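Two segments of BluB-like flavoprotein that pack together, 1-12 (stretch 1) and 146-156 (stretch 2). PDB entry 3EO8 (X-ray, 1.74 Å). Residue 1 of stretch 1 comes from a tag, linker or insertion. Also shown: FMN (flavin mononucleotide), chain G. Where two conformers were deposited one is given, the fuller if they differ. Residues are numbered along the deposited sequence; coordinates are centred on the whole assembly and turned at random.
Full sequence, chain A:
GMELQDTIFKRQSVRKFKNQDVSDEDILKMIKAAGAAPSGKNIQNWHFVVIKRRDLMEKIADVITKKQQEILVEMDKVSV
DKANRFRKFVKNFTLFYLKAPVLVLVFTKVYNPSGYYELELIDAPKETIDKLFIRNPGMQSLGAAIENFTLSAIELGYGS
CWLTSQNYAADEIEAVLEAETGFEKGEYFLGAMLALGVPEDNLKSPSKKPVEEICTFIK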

# COMPACT_ATOMS: atom_id res chain seq x y z
N GLY A 1 -20.69 8.58 -14.41
CA GLY A 1 -19.39 8.10 -13.85
C GLY A 1 -18.22 8.85 -14.46
O GLY A 1 -18.40 9.75 -15.29
N MSE A 2 -17.01 8.46 -14.06
CA MSE A 2 -15.79 9.12 -14.47
C MSE A 2 -14.83 8.08 -15.00
O MSE A 2 -14.75 6.97 -14.45
CB MSE A 2 -15.18 9.86 -13.29
CG MSE A 2 -14.13 10.87 -13.65
SE MSE A 2 -13.64 11.95 -12.10
CE MSE A 2 -15.29 12.76 -11.89
N GLU A 3 -14.12 8.42 -16.07
CA GLU A 3 -13.14 7.51 -16.66
C GLU A 3 -11.93 7.43 -15.73
O GLU A 3 -11.63 8.40 -15.02
CB GLU A 3 -12.77 8.00 -18.05
CG GLU A 3 -11.68 7.18 -18.78
CD GLU A 3 -10.27 7.71 -18.55
OE1 GLU A 3 -10.10 8.90 -18.20
OE2 GLU A 3 -9.31 6.94 -18.74
N LEU A 4 -11.26 6.27 -15.74
CA LEU A 4 -10.22 5.97 -14.77
C LEU A 4 -9.07 7.00 -14.74
O LEU A 4 -8.68 7.47 -13.68
CB LEU A 4 -9.64 4.58 -15.04
CG LEU A 4 -8.46 4.15 -14.15
CD1 LEU A 4 -8.91 3.98 -12.70
CD2 LEU A 4 -7.79 2.90 -14.68
N GLN A 5 -8.49 7.27 -15.91
CA GLN A 5 -7.34 8.18 -15.97
C GLN A 5 -7.77 9.55 -15.52
O GLN A 5 -7.02 10.26 -14.86
CB GLN A 5 -6.75 8.28 -17.39
CG GLN A 5 -6.15 7.00 -17.93
CD GLN A 5 -5.18 6.33 -16.94
OE1 GLN A 5 -4.19 6.92 -16.52
NE2 GLN A 5 -5.48 5.11 -16.56
N ASP A 6 -8.99 9.95 -15.85
CA ASP A 6 -9.47 11.25 -15.41
C ASP A 6 -9.48 11.32 -13.89
O ASP A 6 -9.07 12.33 -13.30
CB ASP A 6 -10.87 11.55 -15.97
CG ASP A 6 -10.84 11.95 -17.44
OD1 ASP A 6 -9.74 12.22 -17.98
OD2 ASP A 6 -11.94 12.03 -18.06
N THR A 7 -9.91 10.23 -13.25
CA THR A 7 -9.91 10.18 -11.77
C THR A 7 -8.49 10.17 -11.23
O THR A 7 -8.19 10.84 -10.25
CB THR A 7 -10.68 8.96 -11.14
OG1 THR A 7 -9.98 7.72 -11.37
CG2 THR A 7 -12.10 8.87 -11.66
N ILE A 8 -7.62 9.38 -11.86
CA ILE A 8 -6.24 9.25 -11.39
C ILE A 8 -5.50 10.59 -11.44
O ILE A 8 -4.75 10.91 -10.52
CB ILE A 8 -5.48 8.14 -12.16
CG1 ILE A 8 -5.88 6.78 -11.58
CG2 ILE A 8 -3.92 8.36 -12.11
CD1 ILE A 8 -5.23 5.59 -12.28
N PHE A 9 -5.76 11.38 -12.48
CA PHE A 9 -5.01 12.63 -12.66
C PHE A 9 -5.70 13.83 -12.02
O PHE A 9 -5.11 14.90 -11.88
CB PHE A 9 -4.62 12.83 -14.12
CG PHE A 9 -3.51 11.91 -14.55
CD1 PHE A 9 -2.20 12.13 -14.12
CD2 PHE A 9 -3.78 10.75 -15.25
CE1 PHE A 9 -1.19 11.24 -14.45
CE2 PHE A 9 -2.78 9.86 -15.57
CZ PHE A 9 -1.49 10.10 -15.16
N LYS A 10 -6.94 13.64 -11.59
CA LYS A 10 -7.65 14.62 -10.76
C LYS A 10 -7.28 14.49 -9.29
O LYS A 10 -7.46 15.45 -8.52
CB LYS A 10 -9.15 14.45 -10.94
CG LYS A 10 -10.01 15.59 -10.41
CD LYS A 10 -11.46 15.40 -10.88
CE LYS A 10 -12.29 16.63 -10.64
NZ LYS A 10 -13.73 16.32 -10.89
N ARG A 11 -6.79 13.32 -8.88
CA ARG A 11 -6.50 13.07 -7.49
C ARG A 11 -5.41 13.99 -6.95
O ARG A 11 -4.28 14.05 -7.49
CB ARG A 11 -6.09 11.61 -7.23
CG ARG A 11 -6.02 11.22 -5.78
CD ARG A 11 -4.89 10.25 -5.48
NE ARG A 11 -3.62 10.77 -5.93
CZ ARG A 11 -2.96 11.75 -5.32
NH1 ARG A 11 -3.42 12.28 -4.20
NH2 ARG A 11 -1.81 12.15 -5.82
N GLN A 12 -5.76 14.66 -5.87
CA GLN A 12 -4.82 15.44 -5.11
C GLN A 12 -5.03 15.17 -3.61
O GLN A 12 -6.08 14.66 -3.21
CB GLN A 12 -5.06 16.93 -5.39
CG GLN A 12 -4.74 17.37 -6.81
CD GLN A 12 -4.96 18.87 -6.98
OE1 GLN A 12 -6.06 19.30 -7.34
NE2 GLN A 12 -3.93 19.67 -6.67
N ILE A 146 -7.13 1.63 0.08
CA ILE A 146 -7.34 3.07 0.34
C ILE A 146 -7.24 3.87 -0.96
O ILE A 146 -8.00 4.84 -1.18
CB ILE A 146 -6.37 3.60 1.44
CG1 ILE A 146 -6.66 2.97 2.81
CG2 ILE A 146 -6.44 5.11 1.54
CD1 ILE A 146 -5.55 3.22 3.85
N GLU A 147 -6.42 3.41 -1.90
CA GLU A 147 -6.43 4.06 -3.23
C GLU A 147 -7.73 3.86 -3.99
O GLU A 147 -8.22 4.81 -4.56
CB GLU A 147 -5.19 3.66 -4.04
CG GLU A 147 -5.05 4.35 -5.39
CD GLU A 147 -4.68 5.84 -5.32
OE1 GLU A 147 -4.60 6.41 -4.21
OE2 GLU A 147 -4.48 6.45 -6.43
N ASN A 148 -8.33 2.66 -3.93
CA ASN A 148 -9.63 2.42 -4.53
C ASN A 148 -10.72 3.33 -3.93
O ASN A 148 -11.56 3.87 -4.64
CB ASN A 148 -10.03 0.93 -4.34
CG ASN A 148 -9.44 -0.00 -5.40
OD1 ASN A 148 -8.52 0.34 -6.13
ND2 ASN A 148 -9.98 -1.23 -5.45
N PHE A 149 -10.68 3.50 -2.61
CA PHE A 149 -11.57 4.42 -1.89
C PHE A 149 -11.34 5.84 -2.41
O PHE A 149 -12.29 6.53 -2.78
CB PHE A 149 -11.24 4.38 -0.40
CG PHE A 149 -12.20 5.14 0.48
CD1 PHE A 149 -12.21 6.53 0.51
CD2 PHE A 149 -13.03 4.44 1.37
CE1 PHE A 149 -13.09 7.23 1.35
CE2 PHE A 149 -13.90 5.14 2.20
CZ PHE A 149 -13.93 6.52 2.18
N THR A 150 -10.09 6.25 -2.42
CA THR A 150 -9.68 7.60 -2.86
C THR A 150 -10.20 7.97 -4.25
O THR A 150 -10.79 9.05 -4.48
CB THR A 150 -8.15 7.68 -2.84
OG1 THR A 150 -7.72 7.54 -1.48
CG2 THR A 150 -7.63 9.00 -3.43
N LEU A 151 -10.00 7.06 -5.19
CA LEU A 151 -10.42 7.31 -6.56
C LEU A 151 -11.94 7.35 -6.65
O LEU A 151 -12.52 8.15 -7.41
CB LEU A 151 -9.82 6.25 -7.49
CG LEU A 151 -8.28 6.22 -7.59
CD1 LEU A 151 -7.87 5.14 -8.54
CD2 LEU A 151 -7.69 7.63 -8.04
N SER A 152 -12.60 6.50 -5.88
CA SER A 152 -14.05 6.42 -5.88
C SER A 152 -14.68 7.68 -5.32
O SER A 152 -15.67 8.18 -5.84
CB SER A 152 -14.51 5.19 -5.10
OG SER A 152 -13.97 4.02 -5.71
N ALA A 153 -14.08 8.19 -4.25
CA ALA A 153 -14.49 9.49 -3.68
C ALA A 153 -14.49 10.56 -4.75
O ALA A 153 -15.47 11.30 -4.90
CB ALA A 153 -13.56 9.90 -2.52
N ILE A 154 -13.42 10.63 -5.55
CA ILE A 154 -13.32 11.63 -6.64
C ILE A 154 -14.39 11.45 -7.72
O ILE A 154 -15.10 12.40 -8.12
CB ILE A 154 -11.89 11.64 -7.26
CG1 ILE A 154 -10.84 12.10 -6.23
CG2 ILE A 154 -11.85 12.60 -8.47
CD1 ILE A 154 -9.46 11.56 -6.50
N GLU A 155 -14.61 10.20 -8.13
CA GLU A 155 -15.67 9.94 -9.10
C GLU A 155 -17.03 10.43 -8.63
O GLU A 155 -17.84 10.86 -9.45
CB GLU A 155 -15.79 8.45 -9.42
CG GLU A 155 -16.89 8.16 -10.41
CD GLU A 155 -16.97 6.72 -10.88
OE1 GLU A 155 -16.60 5.82 -10.11
OE2 GLU A 155 -17.42 6.51 -12.03
N LEU A 156 -17.29 10.31 -7.34
CA LEU A 156 -18.59 10.68 -6.76
C LEU A 156 -18.73 12.19 -6.45
O LEU A 156 -19.80 12.64 -6.01
CB LEU A 156 -18.85 9.82 -5.50
CG LEU A 156 -19.09 8.33 -5.80
CD1 LEU A 156 -18.89 7.46 -4.61
CD2 LEU A 156 -20.50 8.11 -6.40
N1 FMN G . -0.75 14.26 3.74
C2 FMN G . -0.90 14.99 4.89
O2 FMN G . -1.16 16.21 4.88
N3 FMN G . -0.79 14.37 6.11
C4 FMN G . -0.47 13.05 6.23
O4 FMN G . -0.41 12.53 7.37
C4A FMN G . -0.31 12.31 5.07
N5 FMN G . -0.03 10.96 5.15
C5A FMN G . 0.10 10.20 4.00
C6 FMN G . 0.35 8.85 4.13
C7 FMN G . 0.47 8.07 3.00
C7M FMN G . 0.34 6.59 3.18
C8 FMN G . 0.30 8.65 1.73
C8M FMN G . 0.03 7.77 0.55
C9 FMN G . 0.04 10.01 1.62
C9A FMN G . -0.07 10.80 2.75
N10 FMN G . -0.30 12.17 2.68
C10 FMN G . -0.48 12.91 3.83
C1' FMN G . -0.40 12.89 1.36
C2' FMN G . 0.97 13.19 0.73
O2' FMN G . 1.59 14.27 1.41
C3' FMN G . 0.77 13.54 -0.73
O3' FMN G . 0.21 12.41 -1.40
C4' FMN G . 2.01 14.02 -1.47
O4' FMN G . 2.52 15.21 -0.91
C5' FMN G . 1.65 14.26 -2.94
O5' FMN G . 0.67 15.29 -3.01
P FMN G . -0.68 15.03 -3.86
O1P FMN G . -1.54 16.26 -3.80
O2P FMN G . -1.36 13.85 -3.17
O3P FMN G . -0.38 14.63 -5.30
O HOH W 1 -14.90 14.83 -9.05

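What fills the apolar centre of the contact? I154 and L151, one turn apart on the second helix, are the main apolar residues of the second stretch here. I154 points toward the first stretch, and its CD1 lies 3.4 Å from R11 CB, the aliphatic start of a charged side chain. L151 leaves its helix sideways, but its methyl groups reach across: CD1 is 4.0 Å from I8 CG1, and CD2 is 3.9 Å from T7 O. These are van der Waals contacts, apolar carbon against apolar carbon except where L151 CD2 meets the carbonyl T7 O.

How do the backbones allow this? Helix 4-10 crosses helix 146-155 nearly at right angles, at 101°, with the axes 9.2 Å apart at their closest. Within the helices, T7 CA and L151 CA face each other at 6.0 Å; toward the start of the chain M2 CA and E155 CA come closer, at 5.4 Å. T7 points toward the partner helix, yet its hydroxyl donates back into its own helix, T7 OG1 to L4 O at 2.7 Å.

What does R11 do, just past the end of the first helix? Its aliphatic portion packs on the second helix, with CG 3.6 Å from T150 CG2, while its guanidinium serves the flavin phosphate: NH1 donates to FMN O2P at 2.8 Å and NH2 to FMN O3P at 2.9 Å. E147 stays near, but R11 NE and E147 OE2, 4.4 Å apart, are beyond a salt bridge.

Where does the contact become polar? At the start of the chain, M2 N donates to E155 OE2 at 2.8 Å, the only direct hydrogen bond between the stretches. The extended E155 side chain brings its carboxylate to that amide, and M2 CB rests 3.8 Å from E155 CG. Near I154, K10 lays its CD 3.7 Å from I154 CG2, and a water bridges K10 NZ and I154 O, 2.6 Å from each.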